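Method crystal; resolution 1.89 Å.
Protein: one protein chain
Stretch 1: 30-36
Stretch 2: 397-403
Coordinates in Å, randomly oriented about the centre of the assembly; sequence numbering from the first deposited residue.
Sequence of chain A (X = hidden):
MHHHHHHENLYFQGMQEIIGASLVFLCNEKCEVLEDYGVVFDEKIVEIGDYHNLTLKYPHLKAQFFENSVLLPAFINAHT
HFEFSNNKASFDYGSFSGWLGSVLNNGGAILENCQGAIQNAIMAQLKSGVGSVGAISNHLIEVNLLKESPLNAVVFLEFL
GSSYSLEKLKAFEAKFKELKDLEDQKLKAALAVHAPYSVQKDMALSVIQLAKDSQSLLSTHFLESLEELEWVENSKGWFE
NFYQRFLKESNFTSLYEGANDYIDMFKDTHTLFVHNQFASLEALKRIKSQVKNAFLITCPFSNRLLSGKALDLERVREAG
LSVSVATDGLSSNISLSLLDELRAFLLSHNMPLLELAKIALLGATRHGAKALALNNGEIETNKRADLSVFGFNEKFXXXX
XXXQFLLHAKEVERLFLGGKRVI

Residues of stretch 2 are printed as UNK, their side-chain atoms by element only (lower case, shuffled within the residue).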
ATOM      1  N   LYS A  30       7.745   0.491  25.211  1.00 29.11           N
ATOM      2  CA  LYS A  30       8.440   1.741  24.934  1.00 28.57           C
ATOM      3  C   LYS A  30       8.941   1.815  23.495  1.00 30.53           C
ATOM      4  O   LYS A  30       9.226   2.914  23.008  1.00 30.65           O
ATOM      5  CB  LYS A  30       9.614   1.905  25.900  1.00 31.77           C
ATOM      6  CG  LYS A  30       9.215   2.408  27.271  1.00 35.75           C
ATOM      7  CD  LYS A  30      10.391   2.390  28.233  1.00 29.89           C
ATOM      8  CE  LYS A  30      11.599   3.114  27.663  1.00 36.15           C
ATOM      9  NZ  LYS A  30      12.751   3.097  28.612  1.00 37.82           N
ATOM     10  N   CYS A  31       9.056   0.669  22.815  1.00 28.47           N
ATOM     11  CA  CYS A  31       9.583   0.593  21.451  1.00 24.27           C
ATOM     12  C   CYS A  31      11.011   1.132  21.389  1.00 27.69           C
ATOM     13  O   CYS A  31      11.352   1.977  20.560  1.00 25.32           O
ATOM     14  CB  CYS A  31       8.664   1.322  20.467  1.00 30.89           C
ATOM     15  SG  CYS A  31       8.560   0.541  18.854  1.00 41.83           S
ATOM     16  N   GLU A  32      11.852   0.620  22.285  1.00 23.70           N
ATOM     17  CA  GLU A  32      13.227   1.086  22.402  1.00 24.29           C
ATOM     18  C   GLU A  32      14.041   0.737  21.162  1.00 23.00           C
ATOM     19  O   GLU A  32      13.935  -0.366  20.618  1.00 20.49           O
ATOM     20  CB  GLU A  32      13.879   0.471  23.639  1.00 22.03           C
ATOM     21  CG  GLU A  32      14.770   1.413  24.417  1.00 26.24           C
ATOM     22  CD  GLU A  32      15.125   0.857  25.780  1.00 24.59           C
ATOM     23  OE1 GLU A  32      14.205   0.384  26.479  1.00 21.72           O
ATOM     24  OE2 GLU A  32      16.319   0.885  26.145  1.00 32.53           O
ATOM     25  N   VAL A  33      14.854   1.691  20.713  1.00 20.70           N
ATOM     26  CA  VAL A  33      15.782   1.491  19.607  1.00 18.67           C
ATOM     27  C   VAL A  33      17.193   1.689  20.138  1.00 22.16           C
ATOM     28  O   VAL A  33      17.493   2.722  20.749  1.00 24.37           O
ATOM     29  CB  VAL A  33      15.499   2.451  18.438  1.00 19.84           C
ATOM     30  CG1 VAL A  33      16.546   2.274  17.349  1.00 20.93           C
ATOM     31  CG2 VAL A  33      14.102   2.213  17.880  1.00 20.04           C
ATOM     32  N   LEU A  34      18.054   0.705  19.907  1.00 24.54           N
ATOM     33  CA  LEU A  34      19.415   0.718  20.419  1.00 25.03           C
ATOM     34  C   LEU A  34      20.401   0.576  19.269  1.00 25.63           C
ATOM     35  O   LEU A  34      20.141  -0.142  18.298  1.00 24.04           O
ATOM     36  CB  LEU A  34      19.626  -0.402  21.442  1.00 26.36           C
ATOM     37  CG  LEU A  34      18.767  -0.268  22.701  1.00 26.04           C
ATOM     38  CD1 LEU A  34      18.814  -1.540  23.535  1.00 26.47           C
ATOM     39  CD2 LEU A  34      19.216   0.935  23.518  1.00 26.92           C
ATOM     40  N   GLU A  35      21.528   1.271  19.383  1.00 27.35           N
ATOM     41  CA  GLU A  35      22.545   1.288  18.342  1.00 25.84           C
ATOM     42  C   GLU A  35      23.707   0.382  18.726  1.00 21.13           C
ATOM     43  O   GLU A  35      24.150   0.378  19.878  1.00 22.80           O
ATOM     44  CB  GLU A  35      23.043   2.713  18.092  1.00 29.98           C
ATOM     45  CG  GLU A  35      21.944   3.673  17.652  1.00 35.22           C
ATOM     46  CD  GLU A  35      22.457   5.073  17.376  1.00 42.06           C
ATOM     47  OE1 GLU A  35      23.376   5.524  18.093  1.00 47.29           O
ATOM     48  OE2 GLU A  35      21.940   5.722  16.442  1.00 35.17           O
ATOM     49  N   ASP A  36      24.195  -0.380  17.745  1.00 21.19           N
ATOM     50  CA  ASP A  36      25.351  -1.264  17.913  1.00 22.37           C
ATOM     51  C   ASP A  36      25.172  -2.215  19.094  1.00 23.37           C
ATOM     52  O   ASP A  36      26.103  -2.468  19.861  1.00 22.43           O
ATOM     53  CB  ASP A  36      26.641  -0.457  18.059  1.00 22.00           C
ATOM     54  CG  ASP A  36      26.977   0.335  16.811  1.00 25.05           C
ATOM     55  OD1 ASP A  36      26.620  -0.119  15.705  1.00 26.66           O
ATOM     56  OD2 ASP A  36      27.600   1.408  16.937  1.00 33.57           O
ATOM     57  N   UNK A 397      18.803   6.959  10.966  1.00 27.57           N
ATOM     58  CA  UNK A 397      18.858   7.709  12.210  1.00 29.65           C
ATOM     59  C   UNK A 397      17.965   7.041  13.252  1.00 28.82           C
ATOM     60  O   UNK A 397      17.024   6.310  12.928  1.00 26.15           O
ATOM     61  c   UNK A 397      19.210   9.778  10.838  1.00 33.52           C
ATOM     62  o   UNK A 397      17.035   9.229  11.720  1.00 29.66           O
ATOM     63  c   UNK A 397      18.438   9.165  11.996  1.00 32.29           C
ATOM     64  N   UNK A 398      18.286   7.290  14.524  1.00 25.80           N
ATOM     65  CA  UNK A 398      17.552   6.666  15.621  1.00 31.52           C
ATOM     66  C   UNK A 398      16.057   6.955  15.540  1.00 28.69           C
ATOM     67  O   UNK A 398      15.229   6.049  15.695  1.00 29.00           O
ATOM     68  c   UNK A 398      18.529   6.772  19.382  1.00 37.40           C
ATOM     69  c   UNK A 398      18.629   5.739  20.488  1.00 41.16           C
ATOM     70  n   UNK A 398      19.314   6.284  21.691  1.00 42.86           N
ATOM     71  c   UNK A 398      18.120   7.148  16.956  1.00 30.57           C
ATOM     72  c   UNK A 398      17.961   6.174  18.105  1.00 31.92           C
ATOM     73  N   UNK A 399      15.688   8.213  15.292  1.00 23.95           N
ATOM     74  CA  UNK A 399      14.279   8.583  15.302  1.00 27.11           C
ATOM     75  C   UNK A 399      13.548   8.171  14.028  1.00 26.68           C
ATOM     76  O   UNK A 399      12.315   8.096  14.035  1.00 25.33           O
ATOM     77  c   UNK A 399      14.583  10.969  14.402  1.00 32.67           C
ATOM     78  c   UNK A 399      14.125  10.085  15.543  1.00 31.36           C
ATOM     79  o   UNK A 399      13.234  12.734  15.256  1.00 48.58           O
ATOM     80  o   UNK A 399      13.447  12.585  13.073  1.00 36.22           O
ATOM     81  c   UNK A 399      13.693  12.184  14.231  1.00 40.76           C
ATOM     82  N   UNK A 400      14.272   7.914  12.938  1.00 23.63           N
ATOM     83  CA  UNK A 400      13.666   7.462  11.693  1.00 23.90           C
ATOM     84  C   UNK A 400      13.746   5.951  11.511  1.00 23.70           C
ATOM     85  O   UNK A 400      13.161   5.430  10.556  1.00 23.85           O
ATOM     86  c   UNK A 400      14.336   8.145  10.493  1.00 24.36           C
ATOM     87  c   UNK A 400      12.766   9.954   9.685  1.00 19.44           C
ATOM     88  c   UNK A 400      14.075   9.640  10.377  1.00 24.89           C
ATOM     89  o   UNK A 400      12.444   9.373   8.648  1.00 17.97           O
ATOM     90  n   UNK A 400      12.006  10.884  10.249  1.00 19.98           N
ATOM     91  N   UNK A 401      14.440   5.247  12.411  1.00 19.18           N
ATOM     92  CA  UNK A 401      14.803   3.853  12.174  1.00 21.83           C
ATOM     93  C   UNK A 401      13.574   2.973  11.973  1.00 18.50           C
ATOM     94  O   UNK A 401      13.533   2.148  11.053  1.00 17.73           O
ATOM     95  c   UNK A 401      15.650   3.331  13.337  1.00 21.04           C
ATOM     96  N   UNK A 402      12.570   3.120  12.839  1.00 18.58           N
ATOM     97  CA  UNK A 402      11.402   2.244  12.777  1.00 18.14           C
ATOM     98  C   UNK A 402      10.608   2.490  11.499  1.00 16.63           C
ATOM     99  O   UNK A 402      10.182   1.544  10.825  1.00 18.45           O
ATOM    100  c   UNK A 402      10.531   2.430  14.032  1.00 17.35           C
ATOM    101  c   UNK A 402      11.215   1.811  15.251  1.00 19.55           C
ATOM    102  c   UNK A 402       9.150   1.821  13.824  1.00 15.46           C
ATOM    103  c   UNK A 402      10.637   2.268  16.567  1.00 21.28           C
ATOM    104  N   UNK A 403      10.386   3.759  11.150  1.00 16.93           N
ATOM    105  CA  UNK A 403       9.624   4.070   9.944  1.00 18.18           C
ATOM    106  C   UNK A 403      10.379   3.654   8.686  1.00 20.05           C
ATOM    107  O   UNK A 403       9.805   3.030   7.786  1.00 18.43           O
ATOM    108  c   UNK A 403       7.379   5.345   8.270  1.00 21.36           C
ATOM    109  c   UNK A 403       9.284   5.559   9.905  1.00 14.48           C
ATOM    110  c   UNK A 403       8.675   6.074   8.597  1.00 15.09           C
ATOM    111  c   UNK A 403       8.447   7.576   8.664  1.00 16.41           C
TER

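Position 397 has three side-chain atoms beyond CA: one carbon that carries both an oxygen and a second carbon. None of them touches stretch 1; the CA-to-CB bond points away from it, and CB is 6.6 Å from E35 OE2. A branch at CB with one hydroxyl and one methyl is threonine, T397. Its role is local. The hydroxyl accepts a hydrogen bond from the backbone of position 400, whose N lies 3.3 Å from T397 OG1 with an N-H...O angle of 138°. The same N of position 400 also makes a weak bond to T397 O at 3.2 Å. The two bonds accompany the turn into helical phi/psi at 398-400.

Position 398 carries four carbons in a row ending in a nitrogen. CA-to-CB leaves sideways, and the chain then runs along stretch 1: its fourth carbon lies 3.2 Å from V33 O, its second carbon 4.2 Å from V33 CG1, and its CB 4.1 Å from E35 OE2. An unbranched chain of this length with a terminal nitrogen fits only lysine, K398. All four chi angles are t, so the chain is fully extended. The charged groups do not pair: K398 NZ is 5.9 Å from E35 OE2 and 5.5 Å from E35 OE1, so no salt bridge forms. What is measured is packing of the aliphatic chain, with no hydrogen bond to stretch 1.

Position 399 shows three carbons, the third bearing two oxygens. Its CA-to-CB bond points away from stretch 1, with CB 8.2 Å from V33 CG2, and it covers none of that stretch. The terminal carboxylate after two methylene carbons makes it glutamate, E399.

Position 400 also has three carbons, but the third bears one oxygen and one nitrogen. It is buried although out of reach of stretch 1. That amide identifies glutamine, Q400, and its NE2 is hydrogen-bonded elsewhere in the structure.

Position 401 has a single side-chain carbon, CB, which points toward stretch 1 and lies 4.2 Å from V33 CG1. A lone methyl is alanine, A401. A401 N makes a weak backbone bond to K398 O at 3.5 Å.

Position 402 has four carbons, forked at the first, with one arm two carbons long. The end of that longer arm sits 3.5 Å from C31 SG and 3.7 Å from V33 CG2. Four carbons forked at CB with unequal arms give isoleucine, I402. Chi1 is m and chi2 is t, which places CD1 at both contacts.

Position 403 again has four carbons, now forked at the second. It takes no part, CB being 9.9 Å from V33 CG2. The fork identifies leucine, L403.

The contact buries 308 Å² summed over both sides, with V33 at its centre; V33 CA and K398 CA, 6.8 Å apart, mark the register. It has two parts. In the apolar one, V33 CG1 approaches A401 CB while V33 CG2 approaches I402 CD1, and C31 SG extends the patch at I402. In the other, the K398 chain passes along the more exposed side, near E35, with CE against V33 O. No hydrogen bond crosses between the stretches; the contact consists of van der Waals packing.

Stretch 2, residues 397-403: TKEQAIL
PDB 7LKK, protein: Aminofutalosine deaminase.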